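PDB 5NV9: Sodium/sialic acid symporter SiaT from Proteus mirabilis, which uses the inward sodium gradient to drive uptake of the sialic acid N-acetylneuraminic acid across the cell inner membrane. Local coordinates for residues A[59-64]-A[140-145]; A[186-191]-A[336-341]; A[103-108]-A[256-261]. All coordinates share one frame; numbering follows the deposited sequence.

Contact 1: A[59-64]-A[140-145]; sequences LSSITF and TYLTVL. With NA (sodium ion), chain B; SLB (N-acetyl-beta-neuraminic acid), chain D.
Two hydroxyls face each other across this contact, yet both are hydrogen-bonded to a third group, the carbonyl oxygen of Ile139, one turn back on helix 118-151. Ser61 OG and Thr143 OG1 lie 3.1 Å apart. One backbone oxygen therefore gathers the two side chains. Ser61 OG sits between its own backbone N and carbonyl carbon (chi1 64°), a rotation that turns it to the neighbouring helix. The apolar half lies next to it. Ile62 and Leu142 cross obliquely, and Leu142 CD1 rests 3.6 Å from Ile62 CG1. The same methyl also faces Ile62 CA.

The other side of segment 59-64 belongs to the substrate. SiaT has the LeuT fold, and here the helical run 47-58 breaks at Leu59 and resumes at Ser61, as in the first helix of the LeuT core. The break frees backbone groups for ligands. Leu59 O binds the sodium ion of the Na2 site at 2.3 Å, together with Ala56, Ala339, Ser342 and Ser343. Ser60 N points almost straight at carboxylate oxygen O1A of the sialic acid, at 3.0 Å and 174°. Ser60 OG donates to the other oxygen, O1B, at 2.8 Å. Ser60 is also the N-cap of the new helix, since its OG accepts from Ile62 N at 3.1 Å. Thr63 N adds a weak bond to O1A, and Thr63 OG1 accepts from the ligand hydroxyl O7 at 2.7 Å. The helix N terminus probably helps to offset the carboxylate charge, and Arg135 of helix 118-151 bonds the ligand as well. Ile62, which packs on Leu142, also sets its CD1 3.6 Å from O1B of the sialic acid.

Contact 2: A[186-191]-A[336-341]; sequences GLLLSG and IFAAAQ. With NA (sodium ion), chain B.
Leu188 and Leu189 meet helix 328-361 through different first torsions. In Leu188, CG stands anti to the backbone N (chi1 179°), and the chain reaches out to Ala338. In Leu189, CG lies between the backbone N and the carbonyl carbon (chi1 71°). This less common rotation for a helix lays the CD2 methyl against Ala339.

Both segments are transmembrane helix in the LeuT fold, and two leucines of helix 155-203 pack on two alanines of helix 328-361. Leu188 CD2 touches Ala338 CB at 4.0 Å. Leu189 CD2 lies 3.8 Å from Ala339 CA and about as far from the methyl of the same residue. The small Ala339 lets Leu189 come against the backbone of the partner helix. At Leu189 and Ala339 the CA atoms are 6.1 Å apart. The contact is apolar, and three of its four touching residues are buried.

Phe64 of helix 61-73 packs on both Leu189 and Ala339. Tyr17 of helix 8-29 packs on Leu188 and Ala338. The two aromatic residues thus link the pair of helices to further parts of the bundle. Within helix 155-203, Gly186 O accepts two bonds from Ser190, one from its N at 3.2 Å and one from its OG at 2.8 Å. The hydroxyl is tilted 20° from the carbonyl plane.

Leu189 packs on a residue whose backbone serves a metal site. Ala339 O binds the sodium ion of the Na2 site at 2.3 Å.

Contact 3: A[103-108]-A[256-261]; sequences LKITSA and DVVQRY
Ala108 and Val258 make the tight part of this contact. Ala108 CB meets Val258 CG1 at 3.7 Å and lies 4.0 Å from Val258 CB. Val258 CG1 is anti to the backbone N (chi1 174°), which turns this methyl to the loop. Ile105 reaches the same methyl from another direction. Its CD1 is 4.1 Å from Val258 CG1, and the two side chains cross at about a right angle. One valine methyl is therefore shared by Ile105 and Ala108, and Phe100 of helix 89-102 packs on both Ile105 and Val258.

The side toward Thr106 is looser. Thr106 O is 4.4 Å from Gln259 CG. The bond from Thr106 CA to its CB points away from 256-261, and the residue is partly exposed. The Thr106 carbonyl is taken up by Gln255 NE2, while Gln255 OE1 accepts from Ala108 N. One glutamine amide thus clasps the loop at two backbone points. The amide of Gln259 is buried and bonded on both ends. Its OE1 accepts from Ser350 OG, and its NE2 bonds Asn349 OD1 and Phe39 O.

The loop begins with a Schellman motif. Lys104 takes positive phi (50°) and closes helix 89-102. At the other end the Ser107 side chain caps a backbone N just past the segment, and its OG also bonds Asp358 OD2. Val258 belongs to the short helix 255-258 after helix 236-253, and the loop between helices 89-102 and 110-115 packs on it. Such packing of cytoplasmic segments is consistent with a LeuT-fold transporter closed on its cytoplasmic side in the outward-open state.

How the contacts relate
From the N terminus, the chain first passes 59-64, at the break beside the substrate. It then opens contact 3 in the cytoplasmic loop 103-108. At 140-145 contact 1 closes, joining helices 61-73 and 118-151. Segment 186-191 opens contact 2 on the next helix. Segment 256-261, on the short helix that follows helix 236-253, closes contact 3 and ties the loop to that helix. Segment 336-341 closes contact 2 last, joining helices 155-203 and 328-361. Contact 3 therefore crosses both others, while contacts 1 and 2 run in series. Those two touch, Phe64 on Ile336 and Thr143 on Ala340, and share the Na2 ion. Contact 3 lies apart, its centre about 25 Å from that of contact 1.

Contact 1: A[59-64]-A[140-145]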
ATOM      1  N   LEU A  59      -2.964   0.608  -3.456  1.00 18.77           N
ATOM      2  CA  LEU A  59      -3.398   1.946  -3.879  1.00 21.87           C
ATOM      3  C   LEU A  59      -4.354   2.529  -2.871  1.00 21.78           C
ATOM      4  O   LEU A  59      -5.491   2.102  -2.791  1.00 19.13           O
ATOM      5  CB  LEU A  59      -4.121   1.906  -5.224  1.00 24.59           C
ATOM      6  CG  LEU A  59      -4.201   3.239  -5.972  1.00 24.22           C
ATOM      7  CD1 LEU A  59      -4.477   3.026  -7.463  1.00 25.96           C
ATOM      8  CD2 LEU A  59      -5.242   4.147  -5.373  1.00 25.30           C
ATOM      9  N   SER A  60      -3.894   3.572  -2.201  1.00 20.45           N
ATOM     10  CA  SER A  60      -4.591   4.168  -1.062  1.00 20.67           C
ATOM     11  C   SER A  60      -4.925   5.627  -1.365  1.00 21.89           C
ATOM     12  O   SER A  60      -4.770   6.102  -2.497  1.00 19.83           O
ATOM     13  CB  SER A  60      -3.719   4.017   0.174  1.00 19.98           C
ATOM     14  OG  SER A  60      -2.740   5.023   0.285  1.00 18.80           O
ATOM     15  N   SER A  61      -5.360   6.361  -0.361  1.00 24.53           N
ATOM     16  CA  SER A  61      -5.555   7.798  -0.523  1.00 24.93           C
ATOM     17  C   SER A  61      -4.287   8.564  -0.810  1.00 24.42           C
ATOM     18  O   SER A  61      -4.348   9.687  -1.280  1.00 28.81           O
ATOM     19  CB  SER A  61      -6.241   8.330   0.723  1.00 30.44           C
ATOM     20  OG  SER A  61      -5.370   8.139   1.813  1.00 33.08           O
ATOM     21  N   ILE A  62      -3.129   7.966  -0.552  1.00 24.62           N
ATOM     22  CA  ILE A  62      -1.836   8.505  -0.936  1.00 24.47           C
ATOM     23  C   ILE A  62      -1.749   8.667  -2.474  1.00 24.14           C
ATOM     24  O   ILE A  62      -1.453   9.754  -2.965  1.00 24.35           O
ATOM     25  CB  ILE A  62      -0.677   7.566  -0.458  1.00 25.93           C
ATOM     26  CG1 ILE A  62      -0.535   7.590   1.054  1.00 25.02           C
ATOM     27  CG2 ILE A  62       0.656   7.935  -1.113  1.00 29.43           C
ATOM     28  CD1 ILE A  62       0.339   6.494   1.579  1.00 24.49           C
ATOM     29  N   THR A  63      -2.003   7.597  -3.218  1.00 21.83           N
ATOM     30  CA  THR A  63      -2.013   7.672  -4.672  1.00 23.68           C
ATOM     31  C   THR A  63      -3.155   8.587  -5.129  1.00 24.63           C
ATOM     32  O   THR A  63      -2.969   9.451  -6.021  1.00 22.48           O
ATOM     33  CB  THR A  63      -2.189   6.262  -5.336  1.00 24.73           C
ATOM     34  OG1 THR A  63      -0.948   5.548  -5.360  1.00 22.73           O
ATOM     35  CG2 THR A  63      -2.772   6.348  -6.773  1.00 24.83           C
ATOM     36  N   PHE A  64      -4.337   8.417  -4.510  1.00 24.50           N
ATOM     37  CA  PHE A  64      -5.564   9.047  -5.035  1.00 23.35           C
ATOM     38  C   PHE A  64      -5.420  10.571  -5.020  1.00 25.32           C
ATOM     39  O   PHE A  64      -5.782  11.228  -6.007  1.00 26.95           O
ATOM     40  CB  PHE A  64      -6.802   8.614  -4.246  1.00 24.97           C
ATOM     41  CG  PHE A  64      -8.124   8.771  -5.000  1.00 23.59           C
ATOM     42  CD1 PHE A  64      -8.651  10.025  -5.292  1.00 22.44           C
ATOM     43  CD2 PHE A  64      -8.861   7.655  -5.366  1.00 24.54           C
ATOM     44  CE1 PHE A  64      -9.863  10.150  -6.006  1.00 23.81           C
ATOM     45  CE2 PHE A  64     -10.099   7.757  -6.050  1.00 25.00           C
ATOM     46  CZ  PHE A  64     -10.610   9.001  -6.360  1.00 24.80           C
ATOM     47  N   THR A 140      -5.227   7.527   6.943  1.00 25.47           N
ATOM     48  CA  THR A 140      -6.383   8.119   7.592  1.00 25.60           C
ATOM     49  C   THR A 140      -6.256   9.657   7.720  1.00 26.69           C
ATOM     50  O   THR A 140      -7.181  10.407   7.415  1.00 23.87           O
ATOM     51  CB  THR A 140      -6.572   7.401   8.930  1.00 24.41           C
ATOM     52  OG1 THR A 140      -6.752   6.015   8.661  1.00 23.65           O
ATOM     53  CG2 THR A 140      -7.724   7.952   9.688  1.00 27.66           C
ATOM     54  N   TYR A 141      -5.084  10.104   8.133  1.00 28.78           N
ATOM     55  CA  TYR A 141      -4.708  11.512   8.182  1.00 29.71           C
ATOM     56  C   TYR A 141      -4.868  12.239   6.869  1.00 31.98           C
ATOM     57  O   TYR A 141      -5.534  13.275   6.868  1.00 32.04           O
ATOM     58  CB  TYR A 141      -3.272  11.653   8.725  1.00 34.07           C
ATOM     59  CG  TYR A 141      -2.787  13.095   8.798  1.00 39.55           C
ATOM     60  CD1 TYR A 141      -3.396  14.002   9.641  1.00 43.92           C
ATOM     61  CD2 TYR A 141      -1.724  13.530   8.032  1.00 46.39           C
ATOM     62  CE1 TYR A 141      -2.968  15.323   9.711  1.00 47.21           C
ATOM     63  CE2 TYR A 141      -1.281  14.842   8.100  1.00 51.85           C
ATOM     64  CZ  TYR A 141      -1.913  15.731   8.945  1.00 52.46           C
ATOM     65  OH  TYR A 141      -1.486  17.037   9.033  1.00 66.76           O
ATOM     66  N   LEU A 142      -4.294  11.716   5.764  1.00 29.12           N
ATOM     67  CA  LEU A 142      -4.437  12.331   4.454  1.00 32.43           C
ATOM     68  C   LEU A 142      -5.901  12.416   3.985  1.00 31.95           C
ATOM     69  O   LEU A 142      -6.293  13.410   3.430  1.00 29.06           O
ATOM     70  CB  LEU A 142      -3.709  11.582   3.358  1.00 32.44           C
ATOM     71  CG  LEU A 142      -2.231  11.344   3.421  1.00 41.74           C
ATOM     72  CD1 LEU A 142      -1.832  10.786   2.050  1.00 44.64           C
ATOM     73  CD2 LEU A 142      -1.476  12.613   3.760  1.00 45.01           C
ATOM     74  N   THR A 143      -6.677  11.358   4.207  1.00 27.24           N
ATOM     75  CA  THR A 143      -8.064  11.317   3.801  1.00 27.54           C
ATOM     76  C   THR A 143      -8.829  12.432   4.506  1.00 25.00           C
ATOM     77  O   THR A 143      -9.628  13.139   3.884  1.00 23.73           O
ATOM     78  CB  THR A 143      -8.660   9.910   4.116  1.00 27.55           C
ATOM     79  OG1 THR A 143      -7.795   8.903   3.590  1.00 26.59           O
ATOM     80  CG2 THR A 143     -10.054   9.703   3.587  1.00 28.13           C
ATOM     81  N   VAL A 144      -8.608  12.556   5.809  1.00 26.06           N
ATOM     82  CA  VAL A 144      -9.173  13.634   6.598  1.00 29.60           C
ATOM     83  C   VAL A 144      -8.709  15.025   6.087  1.00 32.85           C
ATOM     84  O   VAL A 144      -9.523  15.932   5.926  1.00 29.12           O
ATOM     85  CB  VAL A 144      -8.850  13.491   8.113  1.00 28.30           C
ATOM     86  CG1 VAL A 144      -9.259  14.757   8.869  1.00 29.83           C
ATOM     87  CG2 VAL A 144      -9.560  12.287   8.710  1.00 26.74           C
ATOM     88  N   LEU A 145      -7.422  15.178   5.817  1.00 34.57           N
ATOM     89  CA  LEU A 145      -6.914  16.440   5.288  1.00 39.30           C
ATOM     90  C   LEU A 145      -7.625  16.775   4.009  1.00 39.79           C
ATOM     91  O   LEU A 145      -7.993  17.912   3.799  1.00 41.18           O
ATOM     92  CB  LEU A 145      -5.418  16.415   5.011  1.00 41.09           C
ATOM     93  CG  LEU A 145      -4.503  16.889   6.130  1.00 43.56           C
ATOM     94  CD1 LEU A 145      -3.057  16.582   5.784  1.00 44.91           C
ATOM     95  CD2 LEU A 145      -4.699  18.377   6.343  1.00 45.35           C
TER
HETATM   96 NA    NA B 501      -6.594   1.060  -1.011  1.00 19.19          NA
HETATM   97  C1  SLB D 503      -0.333   4.063  -2.203  1.00 27.24           C
HETATM   98  C2  SLB D 503       0.851   3.440  -2.891  1.00 25.15           C
HETATM   99  C3  SLB D 503       2.014   4.403  -2.836  1.00 24.67           C
HETATM  100  C4  SLB D 503       3.208   3.941  -3.701  1.00 25.99           C
HETATM  101  C5  SLB D 503       2.660   3.822  -5.123  1.00 26.42           C
HETATM  102  C6  SLB D 503       1.476   2.832  -5.149  1.00 26.08           C
HETATM  103  C7  SLB D 503       0.824   2.646  -6.526  1.00 24.20           C
HETATM  104  C8  SLB D 503      -0.334   1.684  -6.468  1.00 22.85           C
HETATM  105  C9  SLB D 503      -0.874   1.371  -7.863  1.00 24.83           C
HETATM  106  C10 SLB D 503       4.089   4.093  -7.116  1.00 28.16           C
HETATM  107  C11 SLB D 503       4.901   3.308  -8.114  1.00 31.60           C
HETATM  108  N5  SLB D 503       3.703   3.370  -6.055  1.00 27.84           N
HETATM  109  O1A SLB D 503      -1.174   4.710  -2.918  1.00 24.48           O
HETATM  110  O1B SLB D 503      -0.416   3.956  -0.921  1.00 29.61           O
HETATM  111  O2  SLB D 503       1.216   2.176  -2.268  1.00 24.77           O
HETATM  112  O4  SLB D 503       4.300   4.924  -3.672  1.00 24.67           O
HETATM  113  O6  SLB D 503       0.448   3.274  -4.266  1.00 27.94           O
HETATM  114  O7  SLB D 503       0.299   3.884  -7.013  1.00 23.82           O
HETATM  115  O8  SLB D 503       0.066   0.479  -5.825  1.00 25.09           O
HETATM  116  O9  SLB D 503       0.092   0.663  -8.680  1.00 27.58           O
HETATM  117  O10 SLB D 503       3.764   5.278  -7.295  1.00 26.82           O

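Contact 2: A[186-191]-A[336-341]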
ATOM      1  N   GLY A 186     -11.866  -1.541  -4.898  1.00 22.35           N
ATOM      2  CA  GLY A 186     -10.925  -1.476  -6.007  1.00 23.22           C
ATOM      3  C   GLY A 186     -11.544  -1.033  -7.329  1.00 24.62           C
ATOM      4  O   GLY A 186     -10.970  -0.229  -8.109  1.00 23.96           O
ATOM      5  N   LEU A 187     -12.724  -1.558  -7.575  1.00 24.26           N
ATOM      6  CA  LEU A 187     -13.401  -1.264  -8.812  1.00 24.25           C
ATOM      7  C   LEU A 187     -14.075   0.093  -8.689  1.00 22.15           C
ATOM      8  O   LEU A 187     -14.178   0.792  -9.656  1.00 19.90           O
ATOM      9  CB  LEU A 187     -14.367  -2.372  -9.187  1.00 23.61           C
ATOM     10  CG  LEU A 187     -13.664  -3.701  -9.381  1.00 25.03           C
ATOM     11  CD1 LEU A 187     -14.676  -4.808  -9.524  1.00 25.71           C
ATOM     12  CD2 LEU A 187     -12.748  -3.691 -10.590  1.00 25.51           C
ATOM     13  N   LEU A 188     -14.499   0.463  -7.491  1.00 22.77           N
ATOM     14  CA  LEU A 188     -15.108   1.767  -7.257  1.00 24.23           C
ATOM     15  C   LEU A 188     -14.116   2.917  -7.426  1.00 22.01           C
ATOM     16  O   LEU A 188     -14.424   3.890  -8.037  1.00 24.65           O
ATOM     17  CB  LEU A 188     -15.757   1.790  -5.827  1.00 25.14           C
ATOM     18  CG  LEU A 188     -16.425   3.098  -5.412  1.00 27.03           C
ATOM     19  CD1 LEU A 188     -17.558   3.436  -6.405  1.00 28.47           C
ATOM     20  CD2 LEU A 188     -17.005   3.032  -3.998  1.00 27.58           C
ATOM     21  N   LEU A 189     -12.914   2.810  -6.859  1.00 21.97           N
ATOM     22  CA  LEU A 189     -11.925   3.839  -7.033  1.00 20.87           C
ATOM     23  C   LEU A 189     -11.457   3.908  -8.483  1.00 21.16           C
ATOM     24  O   LEU A 189     -11.172   4.990  -8.969  1.00 21.60           O
ATOM     25  CB  LEU A 189     -10.757   3.686  -6.040  1.00 20.66           C
ATOM     26  CG  LEU A 189      -9.799   2.529  -6.264  1.00 19.87           C
ATOM     27  CD1 LEU A 189      -8.768   2.918  -7.366  1.00 21.92           C
ATOM     28  CD2 LEU A 189      -9.097   2.099  -5.019  1.00 20.70           C
ATOM     29  N   SER A 190     -11.393   2.772  -9.170  1.00 21.43           N
ATOM     30  CA  SER A 190     -10.982   2.719 -10.606  1.00 21.80           C
ATOM     31  C   SER A 190     -11.990   3.417 -11.508  1.00 25.11           C
ATOM     32  O   SER A 190     -11.639   4.287 -12.280  1.00 26.19           O
ATOM     33  CB  SER A 190     -10.780   1.270 -11.045  1.00 22.19           C
ATOM     34  OG  SER A 190      -9.664   0.670 -10.399  1.00 22.50           O
ATOM     35  N   GLY A 191     -13.267   3.100 -11.371  1.00 26.18           N
ATOM     36  CA  GLY A 191     -14.278   3.775 -12.200  1.00 26.43           C
ATOM     37  C   GLY A 191     -14.374   5.214 -11.795  1.00 27.24           C
ATOM     38  O   GLY A 191     -14.595   6.100 -12.639  1.00 25.67           O
ATOM     39  N   ILE A 336     -12.947   7.688  -2.728  1.00 22.96           N
ATOM     40  CA  ILE A 336     -11.820   8.087  -1.893  1.00 24.67           C
ATOM     41  C   ILE A 336     -11.841   7.324  -0.568  1.00 23.51           C
ATOM     42  O   ILE A 336     -10.828   6.819  -0.136  1.00 23.28           O
ATOM     43  CB  ILE A 336     -11.836   9.618  -1.640  1.00 24.46           C
ATOM     44  CG1 ILE A 336     -11.572  10.368  -2.949  1.00 26.25           C
ATOM     45  CG2 ILE A 336     -10.866  10.008  -0.535  1.00 27.12           C
ATOM     46  CD1 ILE A 336     -11.742  11.890  -2.833  1.00 29.16           C
ATOM     47  N   PHE A 337     -12.982   7.260   0.088  1.00 21.70           N
ATOM     48  CA  PHE A 337     -13.132   6.319   1.182  1.00 21.89           C
ATOM     49  C   PHE A 337     -12.696   4.902   0.754  1.00 22.80           C
ATOM     50  O   PHE A 337     -12.007   4.213   1.503  1.00 23.59           O
ATOM     51  CB  PHE A 337     -14.543   6.258   1.695  1.00 22.68           C
ATOM     52  CG  PHE A 337     -14.886   7.295   2.733  1.00 24.78           C
ATOM     53  CD1 PHE A 337     -14.929   8.664   2.400  1.00 23.26           C
ATOM     54  CD2 PHE A 337     -15.260   6.897   4.013  1.00 25.12           C
ATOM     55  CE1 PHE A 337     -15.306   9.597   3.343  1.00 27.34           C
ATOM     56  CE2 PHE A 337     -15.656   7.844   4.962  1.00 27.41           C
ATOM     57  CZ  PHE A 337     -15.694   9.184   4.630  1.00 25.13           C
ATOM     58  N   ALA A 338     -13.146   4.444  -0.396  1.00 20.25           N
ATOM     59  CA  ALA A 338     -12.822   3.075  -0.788  1.00 20.34           C
ATOM     60  C   ALA A 338     -11.290   2.877  -0.992  1.00 21.90           C
ATOM     61  O   ALA A 338     -10.763   1.794  -0.679  1.00 22.01           O
ATOM     62  CB  ALA A 338     -13.571   2.654  -2.025  1.00 20.59           C
ATOM     63  N   ALA A 339     -10.585   3.896  -1.533  1.00 20.41           N
ATOM     64  CA  ALA A 339      -9.096   3.851  -1.646  1.00 20.42           C
ATOM     65  C   ALA A 339      -8.408   3.735  -0.275  1.00 21.15           C
ATOM     66  O   ALA A 339      -7.478   2.943  -0.080  1.00 20.85           O
ATOM     67  CB  ALA A 339      -8.553   5.020  -2.441  1.00 20.36           C
ATOM     68  N   ALA A 340      -8.875   4.523   0.679  1.00 19.58           N
ATOM     69  CA  ALA A 340      -8.352   4.514   2.042  1.00 18.53           C
ATOM     70  C   ALA A 340      -8.628   3.175   2.770  1.00 19.32           C
ATOM     71  O   ALA A 340      -7.694   2.508   3.264  1.00 18.73           O
ATOM     72  CB  ALA A 340      -8.962   5.650   2.769  1.00 17.55           C
ATOM     73  N   GLN A 341      -9.905   2.773   2.810  1.00 19.15           N
ATOM     74  CA  GLN A 341     -10.359   1.600   3.527  1.00 18.91           C
ATOM     75  C   GLN A 341      -9.873   0.252   3.008  1.00 18.03           C
ATOM     76  O   GLN A 341      -9.630  -0.631   3.779  1.00 16.47           O
ATOM     77  CB  GLN A 341     -11.879   1.620   3.610  1.00 21.37           C
ATOM     78  CG  GLN A 341     -12.364   2.755   4.508  1.00 22.06           C
ATOM     79  CD  GLN A 341     -13.872   2.884   4.582  1.00 23.72           C
ATOM     80  OE1 GLN A 341     -14.577   2.746   3.578  1.00 22.69           O
ATOM     81  NE2 GLN A 341     -14.387   3.186   5.802  1.00 24.38           N
TER
HETATM   82 NA    NA B 501      -6.594   1.060  -1.011  1.00 19.19          NA

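Contact 3: A[103-108]-A[256-261]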
ATOM      1  N   LEU A 103       5.520 -23.692   1.717  1.00 26.36           N
ATOM      2  CA  LEU A 103       5.635 -23.605   3.169  1.00 28.68           C
ATOM      3  C   LEU A 103       4.297 -23.373   3.836  1.00 25.10           C
ATOM      4  O   LEU A 103       4.265 -23.342   5.033  1.00 27.28           O
ATOM      5  CB  LEU A 103       6.641 -22.521   3.622  1.00 29.85           C
ATOM      6  CG  LEU A 103       8.143 -22.714   3.283  1.00 32.42           C
ATOM      7  CD1 LEU A 103       8.894 -21.408   3.469  1.00 32.16           C
ATOM      8  CD2 LEU A 103       8.820 -23.816   4.076  1.00 33.56           C
ATOM      9  N   LYS A 104       3.207 -23.203   3.095  1.00 27.10           N
ATOM     10  CA  LYS A 104       1.899 -22.995   3.697  1.00 29.24           C
ATOM     11  C   LYS A 104       1.955 -21.894   4.748  1.00 28.33           C
ATOM     12  O   LYS A 104       1.495 -22.044   5.901  1.00 24.45           O
ATOM     13  CB  LYS A 104       1.372 -24.279   4.326  1.00 34.63           C
ATOM     14  CG  LYS A 104       1.370 -25.475   3.387  1.00 40.32           C
ATOM     15  CD  LYS A 104       0.316 -25.347   2.309  1.00 43.52           C
ATOM     16  CE  LYS A 104       0.102 -26.677   1.598  1.00 50.36           C
ATOM     17  NZ  LYS A 104       0.103 -26.516   0.110  1.00 49.98           N
ATOM     18  N   ILE A 105       2.512 -20.762   4.336  1.00 26.96           N
ATOM     19  CA  ILE A 105       2.734 -19.676   5.266  1.00 25.48           C
ATOM     20  C   ILE A 105       1.422 -19.052   5.683  1.00 26.65           C
ATOM     21  O   ILE A 105       0.496 -18.965   4.875  1.00 23.90           O
ATOM     22  CB  ILE A 105       3.685 -18.597   4.694  1.00 25.78           C
ATOM     23  CG1 ILE A 105       3.166 -17.958   3.415  1.00 25.56           C
ATOM     24  CG2 ILE A 105       5.046 -19.223   4.432  1.00 28.04           C
ATOM     25  CD1 ILE A 105       3.294 -16.466   3.394  1.00 27.61           C
ATOM     26  N   THR A 106       1.364 -18.617   6.940  1.00 25.04           N
ATOM     27  CA  THR A 106       0.420 -17.631   7.347  1.00 25.61           C
ATOM     28  C   THR A 106       1.099 -16.249   7.189  1.00 26.09           C
ATOM     29  O   THR A 106       0.584 -15.384   6.459  1.00 25.06           O
ATOM     30  CB  THR A 106      -0.085 -17.911   8.778  1.00 25.64           C
ATOM     31  OG1 THR A 106      -1.017 -18.983   8.697  1.00 27.24           O
ATOM     32  CG2 THR A 106      -0.785 -16.697   9.408  1.00 24.08           C
ATOM     33  N   SER A 107       2.289 -16.109   7.770  1.00 25.35           N
ATOM     34  CA  SER A 107       3.110 -14.870   7.664  1.00 25.54           C
ATOM     35  C   SER A 107       4.271 -15.095   6.687  1.00 23.80           C
ATOM     36  O   SER A 107       4.937 -16.095   6.755  1.00 22.68           O
ATOM     37  CB  SER A 107       3.660 -14.477   9.033  1.00 24.43           C
ATOM     38  OG  SER A 107       4.573 -13.417   8.967  1.00 24.26           O
ATOM     39  N   ALA A 108       4.509 -14.136   5.819  1.00 22.20           N
ATOM     40  CA  ALA A 108       5.649 -14.174   4.892  1.00 21.44           C
ATOM     41  C   ALA A 108       6.998 -14.393   5.561  1.00 20.82           C
ATOM     42  O   ALA A 108       7.907 -15.058   4.952  1.00 20.12           O
ATOM     43  CB  ALA A 108       5.687 -12.882   4.082  1.00 20.37           C
ATOM     44  N   ASP A 256       1.033  -7.576   3.543  1.00 19.61           N
ATOM     45  CA  ASP A 256      -0.309  -7.207   3.006  1.00 21.23           C
ATOM     46  C   ASP A 256      -0.528  -7.709   1.559  1.00 21.84           C
ATOM     47  O   ASP A 256      -1.633  -8.112   1.212  1.00 28.20           O
ATOM     48  CB  ASP A 256      -0.615  -5.701   3.162  1.00 21.49           C
ATOM     49  CG  ASP A 256       0.402  -4.804   2.466  1.00 25.37           C
ATOM     50  OD1 ASP A 256       1.637  -5.166   2.299  1.00 24.11           O
ATOM     51  OD2 ASP A 256      -0.051  -3.690   2.107  1.00 30.42           O
ATOM     52  N   VAL A 257       0.528  -7.721   0.741  1.00 21.42           N
ATOM     53  CA  VAL A 257       0.454  -8.263  -0.599  1.00 20.13           C
ATOM     54  C   VAL A 257       0.707  -9.798  -0.644  1.00 21.71           C
ATOM     55  O   VAL A 257      -0.089 -10.577  -1.205  1.00 20.51           O
ATOM     56  CB  VAL A 257       1.378  -7.477  -1.518  1.00 17.78           C
ATOM     57  CG1 VAL A 257       1.546  -8.202  -2.856  1.00 18.18           C
ATOM     58  CG2 VAL A 257       0.781  -6.104  -1.773  1.00 18.06           C
ATOM     59  N   VAL A 258       1.762 -10.229   0.028  1.00 21.27           N
ATOM     60  CA  VAL A 258       2.196 -11.607   0.007  1.00 22.10           C
ATOM     61  C   VAL A 258       1.107 -12.531   0.496  1.00 21.43           C
ATOM     62  O   VAL A 258       0.925 -13.631  -0.005  1.00 21.70           O
ATOM     63  CB  VAL A 258       3.507 -11.838   0.854  1.00 20.83           C
ATOM     64  CG1 VAL A 258       3.817 -13.308   0.896  1.00 24.42           C
ATOM     65  CG2 VAL A 258       4.689 -11.146   0.229  1.00 20.27           C
ATOM     66  N   GLN A 259       0.357 -12.093   1.480  1.00 24.92           N
ATOM     67  CA  GLN A 259      -0.838 -12.841   1.921  1.00 24.56           C
ATOM     68  C   GLN A 259      -1.823 -13.214   0.808  1.00 26.14           C
ATOM     69  O   GLN A 259      -2.449 -14.286   0.852  1.00 25.51           O
ATOM     70  CB  GLN A 259      -1.570 -12.017   2.978  1.00 24.64           C
ATOM     71  CG  GLN A 259      -2.154 -12.832   4.108  1.00 25.07           C
ATOM     72  CD  GLN A 259      -2.945 -11.954   5.046  1.00 27.73           C
ATOM     73  OE1 GLN A 259      -2.583 -10.782   5.216  1.00 28.01           O
ATOM     74  NE2 GLN A 259      -4.048 -12.487   5.632  1.00 26.77           N
ATOM     75  N   ARG A 260      -1.974 -12.352  -0.195  1.00 25.27           N
ATOM     76  CA  ARG A 260      -2.872 -12.676  -1.323  1.00 24.49           C
ATOM     77  C   ARG A 260      -2.351 -13.790  -2.214  1.00 22.48           C
ATOM     78  O   ARG A 260      -3.118 -14.342  -2.979  1.00 21.99           O
ATOM     79  CB  ARG A 260      -3.164 -11.454  -2.190  1.00 25.44           C
ATOM     80  CG  ARG A 260      -4.305 -10.607  -1.710  1.00 26.98           C
ATOM     81  CD  ARG A 260      -3.905  -9.635  -0.636  1.00 27.17           C
ATOM     82  NE  ARG A 260      -5.080  -8.953  -0.081  1.00 31.13           N
ATOM     83  CZ  ARG A 260      -5.208  -8.573   1.193  1.00 29.53           C
ATOM     84  NH1 ARG A 260      -4.234  -8.777   2.058  1.00 28.11           N
ATOM     85  NH2 ARG A 260      -6.331  -8.023   1.599  1.00 27.03           N
ATOM     86  N   TYR A 261      -1.060 -14.122  -2.138  1.00 20.99           N
ATOM     87  CA  TYR A 261      -0.511 -15.202  -2.939  1.00 19.45           C
ATOM     88  C   TYR A 261      -0.907 -16.595  -2.449  1.00 20.01           C
ATOM     89  O   TYR A 261      -0.771 -17.560  -3.201  1.00 20.51           O
ATOM     90  CB  TYR A 261       1.034 -15.117  -2.986  1.00 20.96           C
ATOM     91  CG  TYR A 261       1.613 -13.768  -3.522  1.00 21.06           C
ATOM     92  CD1 TYR A 261       0.877 -12.889  -4.342  1.00 20.79           C
ATOM     93  CD2 TYR A 261       2.918 -13.403  -3.199  1.00 23.98           C
ATOM     94  CE1 TYR A 261       1.448 -11.688  -4.821  1.00 22.94           C
ATOM     95  CE2 TYR A 261       3.498 -12.238  -3.700  1.00 24.11           C
ATOM     96  CZ  TYR A 261       2.780 -11.364  -4.479  1.00 23.22           C
ATOM     97  OH  TYR A 261       3.462 -10.207  -4.902  1.00 23.42           O
TER